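Tartrate dehydrogenase/decarboxylase (Pseudomonas putida, PDB 3FLK) oxidises (+)-tartrate to oxaloglycolate with NAD+, converts meso-tartrate to D-glycerate, and oxidatively decarboxylates D-malate to pyruvate, using Mg2+ or Mn2+. Local coordinates at residues D102-I107 and R170-Y174; T188-K192 and W203-T207. The protein carries 1 engineered substitution. All coordinates share one frame. Numbering follows the deposited sequence.

Contact 1. Residues D102-I107 and R170-Y174; sequences DQYVNI and RILKY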
loop_
_atom_site.group_PDB
_atom_site.type_symbol
_atom_site.label_atom_id
_atom_site.label_comp_id
_atom_site.label_asym_id
_atom_site.label_seq_id
_atom_site.Cartn_x
_atom_site.Cartn_y
_atom_site.Cartn_z
ATOM N N ASP A 102 15.160 21.063 -0.645
ATOM C CA ASP A 102 15.741 19.889 0.018
ATOM C C ASP A 102 15.027 19.521 1.324
ATOM O O ASP A 102 15.657 19.344 2.376
ATOM C CB ASP A 102 17.248 20.075 0.238
ATOM C CG ASP A 102 18.006 18.756 0.244
ATOM O OD1 ASP A 102 17.647 17.842 -0.535
ATOM O OD2 ASP A 102 18.968 18.636 1.028
ATOM N N GLN A 103 13.705 19.413 1.234
ATOM C CA GLN A 103 12.865 19.054 2.368
ATOM C C GLN A 103 12.785 17.532 2.464
ATOM O O GLN A 103 11.721 16.946 2.263
ATOM C CB GLN A 103 11.470 19.681 2.209
ATOM C CG GLN A 103 11.481 21.212 2.185
ATOM C CD GLN A 103 10.176 21.836 1.693
ATOM O OE1 GLN A 103 9.287 21.152 1.180
ATOM N NE2 GLN A 103 10.068 23.153 1.841
ATOM N N TYR A 104 13.914 16.897 2.777
ATOM C CA TYR A 104 14.044 15.440 2.624
ATOM C C TYR A 104 13.273 14.591 3.639
ATOM O O TYR A 104 13.015 13.412 3.390
ATOM C CB TYR A 104 15.518 15.012 2.522
ATOM C CG TYR A 104 16.363 15.263 3.753
ATOM C CD1 TYR A 104 16.451 14.308 4.764
ATOM C CD2 TYR A 104 17.100 16.438 3.891
ATOM C CE1 TYR A 104 17.233 14.526 5.895
ATOM C CE2 TYR A 104 17.893 16.664 5.020
ATOM C CZ TYR A 104 17.948 15.702 6.015
ATOM O OH TYR A 104 18.720 15.908 7.137
ATOM N N VAL A 105 12.915 15.184 4.775
ATOM C CA VAL A 105 12.142 14.477 5.794
ATOM C C VAL A 105 10.671 14.877 5.724
ATOM O O VAL A 105 10.328 16.043 5.925
ATOM C CB VAL A 105 12.651 14.745 7.235
ATOM C CG1 VAL A 105 12.069 13.720 8.184
ATOM C CG2 VAL A 105 14.160 14.704 7.307
ATOM N N ASN A 106 9.814 13.902 5.446
ATOM C CA ASN A 106 8.370 14.115 5.477
ATOM C C ASN A 106 7.781 13.397 6.689
ATOM O O ASN A 106 7.632 12.174 6.685
ATOM C CB ASN A 106 7.716 13.641 4.173
ATOM C CG ASN A 106 6.330 14.239 3.952
ATOM O OD1 ASN A 106 5.661 14.665 4.891
ATOM N ND2 ASN A 106 5.902 14.279 2.699
ATOM N N ILE A 107 7.472 14.172 7.727
ATOM C CA ILE A 107 6.968 13.647 8.998
ATOM C C ILE A 107 5.445 13.676 9.023
ATOM O O ILE A 107 4.838 14.738 8.873
ATOM C CB ILE A 107 7.516 14.458 10.211
ATOM C CG1 ILE A 107 9.044 14.367 10.292
ATOM C CG2 ILE A 107 6.877 13.992 11.521
ATOM C CD1 ILE A 107 9.577 12.993 10.712
ATOM N N ARG A 170 20.496 9.710 5.220
ATOM C CA ARG A 170 19.972 10.856 5.964
ATOM C C ARG A 170 18.530 10.681 6.458
ATOM O O ARG A 170 18.187 11.168 7.534
ATOM C CB ARG A 170 20.151 12.168 5.186
ATOM C CG ARG A 170 19.336 12.292 3.908
ATOM C CD ARG A 170 19.647 13.603 3.211
ATOM N NE ARG A 170 18.846 13.786 2.004
ATOM C CZ ARG A 170 18.859 14.881 1.250
ATOM N NH1 ARG A 170 19.629 15.917 1.571
ATOM N NH2 ARG A 170 18.091 14.942 0.171
ATOM N N ILE A 171 17.694 9.987 5.686
ATOM C CA ILE A 171 16.332 9.687 6.141
ATOM C C ILE A 171 16.342 8.625 7.248
ATOM O O ILE A 171 15.585 8.728 8.214
ATOM C CB ILE A 171 15.353 9.318 4.967
ATOM C CG1 ILE A 171 13.889 9.380 5.430
ATOM C CG2 ILE A 171 15.676 7.953 4.357
ATOM C CD1 ILE A 171 13.377 10.796 5.693
ATOM N N LEU A 172 17.215 7.628 7.108
ATOM C CA LEU A 172 17.364 6.576 8.114
ATOM C C LEU A 172 17.904 7.149 9.419
ATOM O O LEU A 172 17.428 6.795 10.501
ATOM C CB LEU A 172 18.274 5.449 7.608
ATOM C CG LEU A 172 17.735 4.543 6.494
ATOM C CD1 LEU A 172 18.849 3.666 5.945
ATOM C CD2 LEU A 172 16.548 3.696 6.957
ATOM N N LYS A 173 18.886 8.042 9.311
ATOM C CA LYS A 173 19.447 8.718 10.479
ATOM C C LYS A 173 18.376 9.509 11.227
ATOM O O LYS A 173 18.264 9.399 12.447
ATOM C CB LYS A 173 20.613 9.628 10.090
ATOM C CG LYS A 173 21.313 10.263 11.289
ATOM C CD LYS A 173 22.609 10.943 10.893
ATOM C CE LYS A 173 23.336 11.493 12.115
ATOM N NZ LYS A 173 22.608 12.633 12.734
ATOM N N TYR A 174 17.584 10.288 10.493
ATOM C CA TYR A 174 16.509 11.061 11.108
ATOM C C TYR A 174 15.553 10.159 11.890
ATOM O O TYR A 174 15.225 10.451 13.045
ATOM C CB TYR A 174 15.746 11.896 10.071
ATOM C CG TYR A 174 14.934 13.008 10.701
ATOM C CD1 TYR A 174 15.468 14.290 10.848
ATOM C CD2 TYR A 174 13.643 12.773 11.179
ATOM C CE1 TYR A 174 14.727 15.317 11.439
ATOM C CE2 TYR A 174 12.898 13.791 11.775
ATOM C CZ TYR A 174 13.446 15.056 11.899
ATOM O OH TYR A 174 12.709 16.067 12.482
HETATM O O HOH W 1 19.343 13.013 8.853
#
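A helix packed on the face of a central mixed sheet, fastened at one end by an ion pair, is the arrangement that residues 102-107 and 170-174 illustrate. Asp102 has positive phi because it is the C-prime residue of the Schellman motif that ends helix 94-100, and from this turn its carboxylate grips Arg170 with both oxygens: Arg170 NH1 donates to Asp102 OD2 at 2.9 Å and Arg170 NH2 to Asp102 OD1 at 3.0 Å, a bidentate salt bridge. The same arginine lies flat on the ring of Tyr104, guanidinium and ring centres 4.1 Å apart and planes only 6° from parallel, a cation-pi stack that Arg170 CD extends as a CH-pi contact 3.5 Å from the ring centroid. Tyr104 OH hydrogen-bonds Glu273, while a water held at 2.5 Å by Arg170 O reaches Tyr104 OH weakly, at 3.4 Å. Here the chain enters strand 105-111 of the isocitrate/isopropylmalate dehydrogenase fold through a classic beta bulge, in which Tyr104 and Val105 both face Leu270 of the neighbouring antiparallel strand. Beyond the bulge the contact turns apolar, the strand 105-107 and helix 170-174 axes coming within 9.7 Å at a crossing angle of -39°. Ile171 CD1 settles on the backbone, 3.5 Å from Tyr104 O and 3.9 Å from Val105 CA. One turn further along the helix, Tyr174 presents a ring face to Val105 CG1, which sits 3.8 Å from its centroid, and Tyr174 CE2 meets Ile107 CD1 at 3.6 Å.

Contact 2. Residues T188-K192 and W203-T207; sequences TSATK and WDKRT. With OXL (oxalate ion), chain O.
Trp203 (chi1 t, chi2 near -89°) lays the edge of its indole against Ser189, NE1 donating a hydrogen bond of 2.8 Å to Ser189 OG. The partners are a strand, 188-191, with extended backbone (phi/psi from -100/123 at Ser189 to -140/174 at Thr191), and one turn of helix, 203-207 (phi/psi near -60/-45), running nearly antiparallel to it: the axes approach to 9.8 Å with 163° between their directions. CA atoms pair Ser189 with Thr207 at 7.7 Å and Thr191 with Asp204 at 7.2 Å. Ser189 and Thr191 direct their CA-to-CB bonds toward the helix, both with chi1 t. Thr191 OG1 donates to Asp204 OD1 at 2.7 Å, Asp204 being m at chi1, although the exact place of that hydroxyl is less sure. Such a return is the first half of a right-handed beta-alpha-beta crossover, strand 186-191, helix 199-211 and strand 218-223, and what marks this example is its polar interface. A water lies 2.9 Å from Ser189 OG and donates to Asp204 OD1 at 2.7 Å and, weakly, to Thr207 OG1 at 3.3 Å. Thr207, chi1 m, folds its hydroxyl back onto its own helix, OG1 to Trp203 O at 2.6 Å. Asp204 OD2 forms a salt bridge with Lys221 of strand 218-223, so the aspartate links both strands of the unit. At the strand's C-terminal end Lys192 turns away from the helix (chi angles t, p, t, p) into an active site shared between subunits: its NZ donates to oxalate O4 at 3.2 Å and forms a salt bridge with Asp249 of the second subunit.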
loop_
_atom_site.group_PDB
_atom_site.type_symbol
_atom_site.label_atom_id
_atom_site.label_comp_id
_atom_site.label_asym_id
_atom_site.label_seq_id
_atom_site.Cartn_x
_atom_site.Cartn_y
_atom_site.Cartn_z
ATOM N N THR A 188 10.439 0.662 12.542
ATOM C CA THR A 188 10.044 -0.296 11.512
ATOM C C THR A 188 10.418 0.272 10.148
ATOM O O THR A 188 10.067 1.405 9.821
ATOM C CB THR A 188 8.528 -0.612 11.559
ATOM O OG1 THR A 188 8.191 -1.141 12.843
ATOM C CG2 THR A 188 8.143 -1.632 10.487
ATOM N N SER A 189 11.154 -0.517 9.371
ATOM C CA SER A 189 11.552 -0.126 8.027
ATOM C C SER A 189 10.643 -0.795 7.001
ATOM O O SER A 189 10.517 -2.020 6.984
ATOM C CB SER A 189 13.012 -0.516 7.774
ATOM O OG SER A 189 13.459 -0.010 6.526
ATOM N N ALA A 190 10.000 0.013 6.159
ATOM C CA ALA A 190 9.201 -0.515 5.056
ATOM C C ALA A 190 10.122 -0.953 3.924
ATOM O O ALA A 190 10.983 -0.189 3.484
ATOM C CB ALA A 190 8.199 0.526 4.560
ATOM N N THR A 191 9.936 -2.183 3.457
ATOM C CA THR A 191 10.765 -2.722 2.382
ATOM C C THR A 191 9.966 -3.560 1.371
ATOM O O THR A 191 8.772 -3.787 1.547
ATOM C CB THR A 191 11.986 -3.518 2.952
ATOM O OG1 THR A 191 12.911 -3.815 1.897
ATOM C CG2 THR A 191 11.552 -4.811 3.624
ATOM N N LYS A 192 10.631 -3.979 0.297
ATOM C CA LYS A 192 10.101 -4.987 -0.626
ATOM C C LYS A 192 11.275 -5.637 -1.345
ATOM O O LYS A 192 11.367 -5.623 -2.575
ATOM C CB LYS A 192 9.088 -4.391 -1.618
ATOM C CG LYS A 192 8.046 -5.403 -2.122
ATOM C CD LYS A 192 7.458 -6.211 -0.961
ATOM C CE LYS A 192 6.228 -7.007 -1.352
ATOM N NZ LYS A 192 6.546 -8.257 -2.098
ATOM N N TRP A 203 18.376 -0.634 0.275
ATOM C CA TRP A 203 17.718 0.059 1.386
ATOM C C TRP A 203 17.890 -0.736 2.684
ATOM O O TRP A 203 18.246 -0.168 3.715
ATOM C CB TRP A 203 16.239 0.298 1.053
ATOM C CG TRP A 203 15.377 0.840 2.177
ATOM C CD1 TRP A 203 14.693 0.110 3.112
ATOM C CD2 TRP A 203 15.080 2.214 2.450
ATOM N NE1 TRP A 203 14.001 0.944 3.955
ATOM C CE2 TRP A 203 14.222 2.242 3.574
ATOM C CE3 TRP A 203 15.463 3.427 1.863
ATOM C CZ2 TRP A 203 13.742 3.436 4.126
ATOM C CZ3 TRP A 203 14.981 4.618 2.413
ATOM C CH2 TRP A 203 14.128 4.609 3.533
ATOM N N ASP A 204 17.664 -2.049 2.613
ATOM C CA ASP A 204 17.881 -2.957 3.746
ATOM C C ASP A 204 19.327 -2.932 4.251
ATOM O O ASP A 204 19.566 -2.895 5.460
ATOM C CB ASP A 204 17.492 -4.392 3.377
ATOM C CG ASP A 204 15.998 -4.563 3.144
ATOM O OD1 ASP A 204 15.244 -3.573 3.255
ATOM O OD2 ASP A 204 15.578 -5.702 2.850
ATOM N N LYS A 205 20.279 -2.952 3.320
ATOM C CA LYS A 205 21.706 -2.917 3.650
ATOM C C LYS A 205 22.074 -1.641 4.411
ATOM O O LYS A 205 22.788 -1.694 5.417
ATOM C CB LYS A 205 22.547 -3.046 2.377
ATOM C CG LYS A 205 23.976 -3.494 2.602
ATOM C CD LYS A 205 24.692 -3.695 1.272
ATOM C CE LYS A 205 26.090 -4.260 1.473
ATOM N NZ LYS A 205 26.697 -4.678 0.174
ATOM N N ARG A 206 21.576 -0.500 3.937
ATOM C CA ARG A 206 21.832 0.779 4.600
ATOM C C ARG A 206 21.112 0.892 5.948
ATOM O O ARG A 206 21.619 1.535 6.868
ATOM C CB ARG A 206 21.465 1.963 3.696
ATOM C CG ARG A 206 22.241 2.056 2.368
ATOM C CD ARG A 206 23.755 1.872 2.538
ATOM N NE ARG A 206 24.361 2.898 3.387
ATOM C CZ ARG A 206 25.562 2.797 3.952
ATOM N NH1 ARG A 206 26.305 1.708 3.772
ATOM N NH2 ARG A 206 26.020 3.785 4.711
ATOM N N THR A 207 19.937 0.272 6.055
ATOM C CA THR A 207 19.177 0.240 7.309
ATOM C C THR A 207 19.953 -0.532 8.379
ATOM O O THR A 207 20.113 -0.051 9.502
ATOM C CB THR A 207 17.764 -0.367 7.120
ATOM O OG1 THR A 207 17.092 0.303 6.047
ATOM C CG2 THR A 207 16.936 -0.212 8.389
HETATM C C1 OXL O . 3.510 -11.754 -3.783
HETATM C C2 OXL O . 4.726 -11.287 -3.107
HETATM O O1 OXL O . 2.424 -11.711 -3.155
HETATM O O2 OXL O . 5.842 -11.429 -3.662
HETATM O O3 OXL O . 3.578 -12.176 -4.959
HETATM O O4 OXL O . 4.611 -10.749 -1.981
HETATM O O HOH W 2 15.039 -2.210 5.618
#

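Overall arrangement
Contacts 1 and 2 come in series along the chain, the first closing at Tyr174 before the second opens at Thr188, with helix 165-181 leading directly to strand 186-191. Their centres are 14 Å apart, and both place a helix against the same mixed sheet, contact 1 on strand 105-111 and contact 2 on strand 186-191. Helices 165-181 and 199-211 also touch through side chains: Leu172 CD2 lies 3.6 Å from Thr207 OG1, and Ile171 CG2 is 3.8 Å from Trp203 CH2. The side chain of Ile107, in contact 1, is about 12 Å from a bound oxalate and makes no contact with it, whereas contact 2 ends at Lys192, beside an oxalate at the subunit interface.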